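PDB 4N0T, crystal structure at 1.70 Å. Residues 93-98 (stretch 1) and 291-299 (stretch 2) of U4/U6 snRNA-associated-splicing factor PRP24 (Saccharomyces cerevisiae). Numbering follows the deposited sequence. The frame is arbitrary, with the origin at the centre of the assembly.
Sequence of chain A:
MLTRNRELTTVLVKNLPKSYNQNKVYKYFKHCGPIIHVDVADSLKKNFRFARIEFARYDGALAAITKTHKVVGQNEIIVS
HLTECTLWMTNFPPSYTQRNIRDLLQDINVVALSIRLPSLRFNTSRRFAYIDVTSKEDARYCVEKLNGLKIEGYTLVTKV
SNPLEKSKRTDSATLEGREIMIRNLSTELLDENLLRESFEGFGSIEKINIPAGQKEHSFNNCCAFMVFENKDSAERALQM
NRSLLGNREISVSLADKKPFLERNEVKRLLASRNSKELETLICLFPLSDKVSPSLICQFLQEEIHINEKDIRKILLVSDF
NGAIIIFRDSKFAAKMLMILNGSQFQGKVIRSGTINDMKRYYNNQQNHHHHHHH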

# COMPACT_ATOMS: atom_id res chain seq x y z
N PRO A 93 -0.53 5.50 -10.30
CA PRO A 93 -0.08 4.22 -10.88
C PRO A 93 0.74 3.38 -9.91
O PRO A 93 1.42 3.93 -9.04
N PRO A 94 0.67 2.04 -10.04
CA PRO A 94 1.31 1.08 -9.13
C PRO A 94 2.81 1.24 -8.95
O PRO A 94 3.37 0.80 -7.94
N SER A 95 3.46 1.85 -9.94
CA SER A 95 4.90 2.02 -9.93
C SER A 95 5.31 3.46 -9.61
O SER A 95 6.50 3.80 -9.66
N TYR A 96 4.33 4.30 -9.29
CA TYR A 96 4.64 5.66 -8.84
C TYR A 96 5.46 5.61 -7.56
O TYR A 96 5.20 4.78 -6.67
N THR A 97 6.44 6.50 -7.47
CA THR A 97 7.28 6.62 -6.29
C THR A 97 7.03 7.96 -5.60
O THR A 97 6.30 8.82 -6.10
N GLN A 98 7.64 8.12 -4.44
CA GLN A 98 7.56 9.36 -3.69
C GLN A 98 8.01 10.53 -4.57
O GLN A 98 7.39 11.60 -4.58
N VAL A 291 8.11 -1.13 -0.88
CA VAL A 291 8.39 -1.42 -2.29
C VAL A 291 7.43 -2.47 -2.86
O VAL A 291 7.39 -3.59 -2.37
N SER A 292 6.68 -2.10 -3.89
CA SER A 292 5.69 -3.02 -4.48
C SER A 292 6.29 -3.92 -5.57
O SER A 292 7.33 -3.60 -6.16
N PRO A 293 5.61 -5.03 -5.87
CA PRO A 293 6.00 -5.86 -7.01
C PRO A 293 6.09 -5.05 -8.30
O PRO A 293 6.98 -5.31 -9.12
N SER A 294 5.18 -4.09 -8.49
CA SER A 294 5.21 -3.27 -9.70
C SER A 294 6.49 -2.45 -9.81
O SER A 294 7.04 -2.29 -10.90
N LEU A 295 6.97 -1.93 -8.69
CA LEU A 295 8.20 -1.16 -8.69
C LEU A 295 9.40 -2.07 -9.03
O LEU A 295 10.30 -1.68 -9.78
N ILE A 296 9.39 -3.28 -8.48
CA ILE A 296 10.45 -4.24 -8.75
C ILE A 296 10.44 -4.66 -10.21
O ILE A 296 11.49 -4.77 -10.85
N CYS A 297 9.24 -4.88 -10.75
CA CYS A 297 9.08 -5.26 -12.15
C CYS A 297 9.66 -4.18 -13.07
O CYS A 297 10.38 -4.47 -14.04
N GLN A 298 9.36 -2.94 -12.75
CA GLN A 298 9.85 -1.80 -13.52
C GLN A 298 11.38 -1.75 -13.51
O GLN A 298 12.02 -1.55 -14.56
N PHE A 299 11.97 -1.97 -12.33
CA PHE A 299 13.42 -2.06 -12.19
C PHE A 299 14.01 -3.18 -13.04
O PHE A 299 15.02 -2.97 -13.71

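This is a small, mixed contact in which a type I turn rests on the first turns of a helix, held by two weak hydrogen bonds, one water bridge and a little apolar packing. The two stretches bury 256 Å² between them, both sides summed. The turn runs from Pro93 to Tyr96 and is closed by Tyr96 N donating to Pro93 O at 2.9 Å. By CA positions the closest pair is Ser95 and Leu295, with Ser95 CA 4.7 Å from Leu295 CA.

Ser292 points toward the turn with chi1 in p. Its OG does two jobs. Ser292 OG accepts from Leu295 N at 3.2 Å, capping the helix start, and donates a weak bond to Pro94 O at 3.3 Å. Ser294 also points toward the turn, in rotamer m. Ser294 OG lies 3.4 Å from Pro94 CB, a van der Waals contact; no hydrogen bond forms.

Leu295 adopts t, p. Its CA-to-CB bond runs sideways, but the end of the side chain comes nearer. Leu295 CD1 lies 3.7 Å from both Thr97 CG2 and Ser95 O. Thr97 is in p, so its methyl can meet the leucine while OG1 caps the helix that begins after it.

Gln298 points toward the turn from one helical turn beyond Ser294. With chi1 and chi2 both t, the chain is extended and its amide reaches Ser95. Ser95 OG, in p, donates a weak bond to Gln298 OE1 at 3.4 Å. Water 1 joins the same two residues by a second route: it donates to Ser95 O at 2.5 Å and accepts from Gln298 NE2 at 2.6 Å. Both ends of the amide are thus engaged. Tyr96 points away and adds almost nothing.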

# COMPACT_ATOMS: atom_id res chain seq x y z
CB PRO A 93 0.78 4.67 -12.07
CG PRO A 93 0.19 5.97 -12.48
CD PRO A 93 -0.19 6.64 -11.17
CB PRO A 94 1.02 -0.27 -9.81
CG PRO A 94 -0.24 -0.05 -10.54
CD PRO A 94 -0.23 1.38 -11.00
CB SER A 95 5.48 1.60 -11.27
OG SER A 95 4.92 2.38 -12.31
CB TYR A 96 3.37 6.48 -8.61
CG TYR A 96 3.22 7.68 -9.52
CD1 TYR A 96 3.50 7.59 -10.88
CD2 TYR A 96 2.76 8.90 -9.02
CE1 TYR A 96 3.36 8.69 -11.71
CE2 TYR A 96 2.61 10.00 -9.84
CZ TYR A 96 2.91 9.89 -11.19
OH TYR A 96 2.76 10.97 -12.02
CB THR A 97 8.77 6.59 -6.67
OG1 THR A 97 9.05 7.71 -7.51
CG2 THR A 97 9.11 5.31 -7.41
CB GLN A 98 8.45 9.25 -2.45
CG GLN A 98 8.08 10.18 -1.33
CD GLN A 98 9.09 10.17 -0.21
OE1 GLN A 98 9.75 11.18 0.05
NE2 GLN A 98 9.21 9.04 0.47
CB VAL A 291 9.83 -1.95 -2.45
CG1 VAL A 291 10.07 -2.42 -3.88
CG2 VAL A 291 10.83 -0.87 -2.07
CB SER A 292 4.53 -2.23 -5.07
OG SER A 292 4.94 -1.55 -6.24
CB PRO A 293 4.86 -6.87 -7.10
CG PRO A 293 4.47 -7.05 -5.67
CD PRO A 293 4.58 -5.67 -5.05
CB SER A 294 4.01 -2.33 -9.79
OG SER A 294 2.82 -3.10 -9.87
CB LEU A 295 8.39 -0.48 -7.34
CG LEU A 295 9.49 0.57 -7.28
CD1 LEU A 295 9.16 1.70 -8.24
CD2 LEU A 295 9.67 1.10 -5.87
CB ILE A 296 10.31 -5.48 -7.86
CG1 ILE A 296 10.52 -5.09 -6.39
CG2 ILE A 296 11.28 -6.57 -8.30
CD1 ILE A 296 10.17 -6.19 -5.40
CB CYS A 297 7.60 -5.48 -12.46
SG CYS A 297 7.27 -6.15 -14.11
CB GLN A 298 9.26 -0.51 -12.96
CG GLN A 298 9.81 0.75 -13.58
CD GLN A 298 9.21 1.99 -12.95
OE1 GLN A 298 8.16 2.47 -13.37
NE2 GLN A 298 9.88 2.52 -11.93
CB PHE A 299 13.77 -2.24 -10.71
CG PHE A 299 15.15 -2.78 -10.46
CD1 PHE A 299 16.27 -1.97 -10.59
CD2 PHE A 299 15.32 -4.09 -10.02
CE1 PHE A 299 17.54 -2.47 -10.32
CE2 PHE A 299 16.59 -4.59 -9.75
CZ PHE A 299 17.70 -3.78 -9.90
O HOH W 1 8.80 4.32 -10.47